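Ribokinase, putative (Burkholderia thailandensis, PDB 3B1O) acts as a pfkB-family nucleoside kinase, binding nucleosides such as inosine and phosphorylating them. Local coordinates at the interface of chains A and B. Coordinates in Å, arbitrary orientation; residue numbers count along the deposited sequence, not the author numbering. Chains: chain A/B, Ribokinase, putative.

Contact 1: the interface of chains A and B. Residues chain A 21, 112-114; chain B 31-33, 114.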
# COMPACT_ATOMS: atom_id res chain seq x y z
N PHE A 21 4.44 16.16 -4.89
CA PHE A 21 5.60 15.41 -5.36
C PHE A 21 6.56 16.33 -6.11
O PHE A 21 7.77 16.15 -6.01
CB PHE A 21 5.18 14.25 -6.27
CG PHE A 21 4.45 13.15 -5.55
CD1 PHE A 21 5.01 12.53 -4.43
CD2 PHE A 21 3.23 12.68 -6.03
CE1 PHE A 21 4.34 11.50 -3.78
CE2 PHE A 21 2.55 11.66 -5.40
CZ PHE A 21 3.10 11.06 -4.27
N ASN A 112 -1.46 14.63 -8.87
CA ASN A 112 -0.38 13.81 -9.39
C ASN A 112 -0.37 12.49 -8.63
O ASN A 112 -0.74 12.45 -7.46
CB ASN A 112 0.96 14.55 -9.25
CG ASN A 112 1.15 15.61 -10.31
OD1 ASN A 112 0.73 15.44 -11.45
ND2 ASN A 112 1.79 16.72 -9.94
N GLN A 113 0.04 11.42 -9.29
CA GLN A 113 -0.02 10.08 -8.68
C GLN A 113 1.24 9.24 -8.86
O GLN A 113 1.91 9.30 -9.91
CB GLN A 113 -1.23 9.30 -9.21
CG GLN A 113 -2.57 9.89 -8.78
CD GLN A 113 -3.73 8.99 -9.11
OE1 GLN A 113 -3.78 8.37 -10.18
NE2 GLN A 113 -4.68 8.90 -8.18
N ILE A 114 1.55 8.46 -7.84
CA ILE A 114 2.56 7.41 -7.93
C ILE A 114 1.92 6.10 -7.45
O ILE A 114 1.44 6.00 -6.31
CB ILE A 114 3.83 7.76 -7.11
CG1 ILE A 114 4.44 9.08 -7.60
CG2 ILE A 114 4.85 6.60 -7.16
CD1 ILE A 114 5.73 9.49 -6.91
N HIS B 31 4.06 20.51 -13.27
CA HIS B 31 4.75 19.22 -13.34
C HIS B 31 3.81 18.05 -13.04
O HIS B 31 3.25 17.94 -11.94
CB HIS B 31 5.93 19.20 -12.37
CG HIS B 31 7.05 20.11 -12.76
ND1 HIS B 31 7.19 21.38 -12.26
CD2 HIS B 31 8.08 19.93 -13.63
CE1 HIS B 31 8.26 21.95 -12.80
NE2 HIS B 31 8.82 21.09 -13.63
N LEU B 32 3.62 17.17 -14.03
CA LEU B 32 2.77 15.99 -13.86
C LEU B 32 3.62 14.79 -13.47
O LEU B 32 4.74 14.62 -13.97
CB LEU B 32 1.97 15.69 -15.14
CG LEU B 32 0.55 15.07 -15.11
CD1 LEU B 32 0.05 14.77 -16.52
CD2 LEU B 32 0.38 13.81 -14.25
N ILE B 33 3.10 13.98 -12.55
CA ILE B 33 3.60 12.63 -12.36
C ILE B 33 2.42 11.67 -12.20
O ILE B 33 1.52 11.89 -11.38
CB ILE B 33 4.72 12.49 -11.26
CG1 ILE B 33 5.20 11.04 -11.14
CG2 ILE B 33 4.27 13.04 -9.92
CD1 ILE B 33 6.69 10.91 -10.98
N ILE B 114 10.91 6.94 -1.08
CA ILE B 114 9.64 7.55 -0.70
C ILE B 114 9.02 6.66 0.38
O ILE B 114 8.77 5.47 0.16
CB ILE B 114 8.65 7.68 -1.88
CG1 ILE B 114 9.24 8.54 -3.01
CG2 ILE B 114 7.31 8.25 -1.39
CD1 ILE B 114 8.38 8.66 -4.26

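Contact 2: the interface of chains A and B. Residues chain A 117-119, 122, 173; chain B 38-40.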
# COMPACT_ATOMS: atom_id res chain seq x y z
N PHE A 117 2.26 -1.16 -8.16
CA PHE A 117 1.29 -2.18 -8.58
C PHE A 117 1.78 -3.60 -8.29
O PHE A 117 2.73 -4.10 -8.93
CB PHE A 117 0.95 -2.00 -10.06
CG PHE A 117 -0.33 -2.67 -10.46
CD1 PHE A 117 -1.54 -1.99 -10.37
CD2 PHE A 117 -0.32 -4.00 -10.87
CE1 PHE A 117 -2.74 -2.62 -10.71
CE2 PHE A 117 -1.51 -4.65 -11.21
CZ PHE A 117 -2.72 -3.96 -11.13
N HIS A 118 1.17 -4.23 -7.29
CA HIS A 118 1.48 -5.59 -6.86
C HIS A 118 0.59 -6.54 -7.66
O HIS A 118 -0.55 -6.75 -7.27
CB HIS A 118 1.20 -5.73 -5.36
CG HIS A 118 1.90 -6.88 -4.71
ND1 HIS A 118 1.52 -7.38 -3.47
CD2 HIS A 118 2.96 -7.63 -5.10
CE1 HIS A 118 2.33 -8.37 -3.13
NE2 HIS A 118 3.21 -8.55 -4.11
N PRO A 119 1.11 -7.11 -8.75
CA PRO A 119 0.23 -7.77 -9.73
C PRO A 119 -0.46 -9.05 -9.27
O PRO A 119 -1.60 -9.30 -9.66
CB PRO A 119 1.17 -8.03 -10.91
CG PRO A 119 2.52 -8.11 -10.31
CD PRO A 119 2.51 -7.11 -9.20
N MET A 122 -2.77 -11.34 -11.47
CA MET A 122 -2.66 -10.73 -12.79
C MET A 122 -1.53 -11.33 -13.66
O MET A 122 -1.64 -11.40 -14.90
CB MET A 122 -2.48 -9.21 -12.68
CG MET A 122 -2.55 -8.52 -14.04
SD MET A 122 -2.21 -6.75 -13.99
CE MET A 122 -0.44 -6.73 -14.09
N LEU A 173 6.75 -2.53 -20.83
CA LEU A 173 7.04 -3.96 -20.92
C LEU A 173 7.21 -4.41 -22.37
O LEU A 173 7.64 -5.53 -22.64
CB LEU A 173 5.91 -4.76 -20.24
CG LEU A 173 5.75 -4.84 -18.70
CD1 LEU A 173 6.62 -3.88 -17.90
CD2 LEU A 173 4.30 -4.64 -18.34
N LEU B 38 5.45 -2.02 -11.68
CA LEU B 38 5.22 -3.35 -11.13
C LEU B 38 6.14 -3.64 -9.96
O LEU B 38 7.35 -3.39 -10.03
CB LEU B 38 5.44 -4.41 -12.20
CG LEU B 38 4.38 -4.69 -13.26
CD1 LEU B 38 4.91 -5.78 -14.20
CD2 LEU B 38 3.07 -5.11 -12.61
N VAL B 39 5.57 -4.17 -8.88
CA VAL B 39 6.37 -4.67 -7.77
C VAL B 39 6.08 -6.16 -7.58
O VAL B 39 5.24 -6.55 -6.78
CB VAL B 39 6.13 -3.86 -6.46
CG1 VAL B 39 6.65 -2.45 -6.62
CG2 VAL B 39 4.65 -3.82 -6.07
N PRO B 40 6.75 -7.02 -8.36
CA PRO B 40 6.47 -8.45 -8.20
C PRO B 40 7.12 -9.06 -6.96
O PRO B 40 6.64 -10.09 -6.47
CB PRO B 40 7.04 -9.07 -9.48
CG PRO B 40 7.37 -7.93 -10.39
CD PRO B 40 7.61 -6.75 -9.52

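Contact 1: the interface of chains A and B
The backbone amide N of A:Gln113 donates to the carbonyl O of B:Ile33 over 2.6 Å. Next to it, the carboxamide of A:Asn112 grips the chain B backbone through both of its ends. Its ND2 donates to B:His31 O at 2.8 Å, in the plane of that carbonyl. Its OD1 takes the N-H of B:Ile33, with N to OD1 at 3.0 Å. At 98° from the C=O bond, this donor stands above the amide plane and not on a lone pair, which shows the B:His31 to B:Ile33 backbone passing over a face of the carboxamide. Two bonds of such different direction should fix the amide's rotation. With CG1 of B:Ile33 anti to its backbone N (chi1 -179°), the CG2 branch is turned to A:Asn112 CB, 3.7 Å away, and to A:Phe21, whose side chain it meets at about a right angle. A:Ile114 CD1 covers one face of the A:Phe21 ring and meets B:Ile114 CD1 tip to tip at 3.8 Å, the two copies of one residue facing each other. The site joins the start of strand 113-118 and helix 21-24 of chain A to the chain B loop entering strand 34-38.

Contact 2: the interface of chains A and B
The ring of A:Phe117 meets B:Leu38 through one corner: its CD2 lies 4.0 Å from the leucine CD2 methyl, which sits well away from the ring centre. The two side chains lie alongside each other and point the same way, as expected for paired residues of neighbouring parallel strands. The imidazole of A:His118 has its CD2 edge near the carbonyl O of B:Val39.

B:Leu38 carries much of the apolar contact. With CG beside the backbone N (chi1 -79°), its CD2 branch reaches A:Pro119 CG at 3.8 Å, the proline ring crossing the leucine at a slant. The same methyl lies 4.1 Å from A:Met122 CE, which a bend at the end of the methionine chain brings round to it. The other branch, CD1, looks toward A:Leu173, whose CD2 is 4.3 Å away, a looser contact from a different part of chain A.

Polar pairing is by backbone. B:Val39 N donates to A:Phe117 O over 2.8 Å and is almost straight at the hydrogen (171°). This bond belongs to a parallel beta bridge between A:Phe117 and B:Leu38. Beside it, B:Val39 CG2 lies against the bonded carbonyl itself, 3.5 Å from A:Phe117 O, and extends to A:His118 CA at 3.7 Å, so that the valine packs over the backbone where the two strands pair.

A:Phe117 also belongs to the site that binds inosine and AMP in this protein. The contact therefore sets a nucleoside-pocket residue directly against the partner chain, and probably helps to hold that wall of the pocket in place.

About 19 Å separates the C-alpha centres of contact 1 and contact 2, yet both draw on strand 113-118 of chain A and on one continuous stretch of chain B: the loop 31-33, strand 34-38 and the residues just after it, B:Val39 and B:Pro40. Contact 1 lies at the entry of each stretch and contact 2 at the exit, which fits their parallel course. Two-fold symmetry repeats both with the chains exchanged, consistent with the intersubunit beta-clasp known from ribokinase-family dimers. Because A:Gln113, A:Phe117 and B:His31 also belong to nucleotide or nucleoside sites, pairing of the chains may help to order the substrate-binding region.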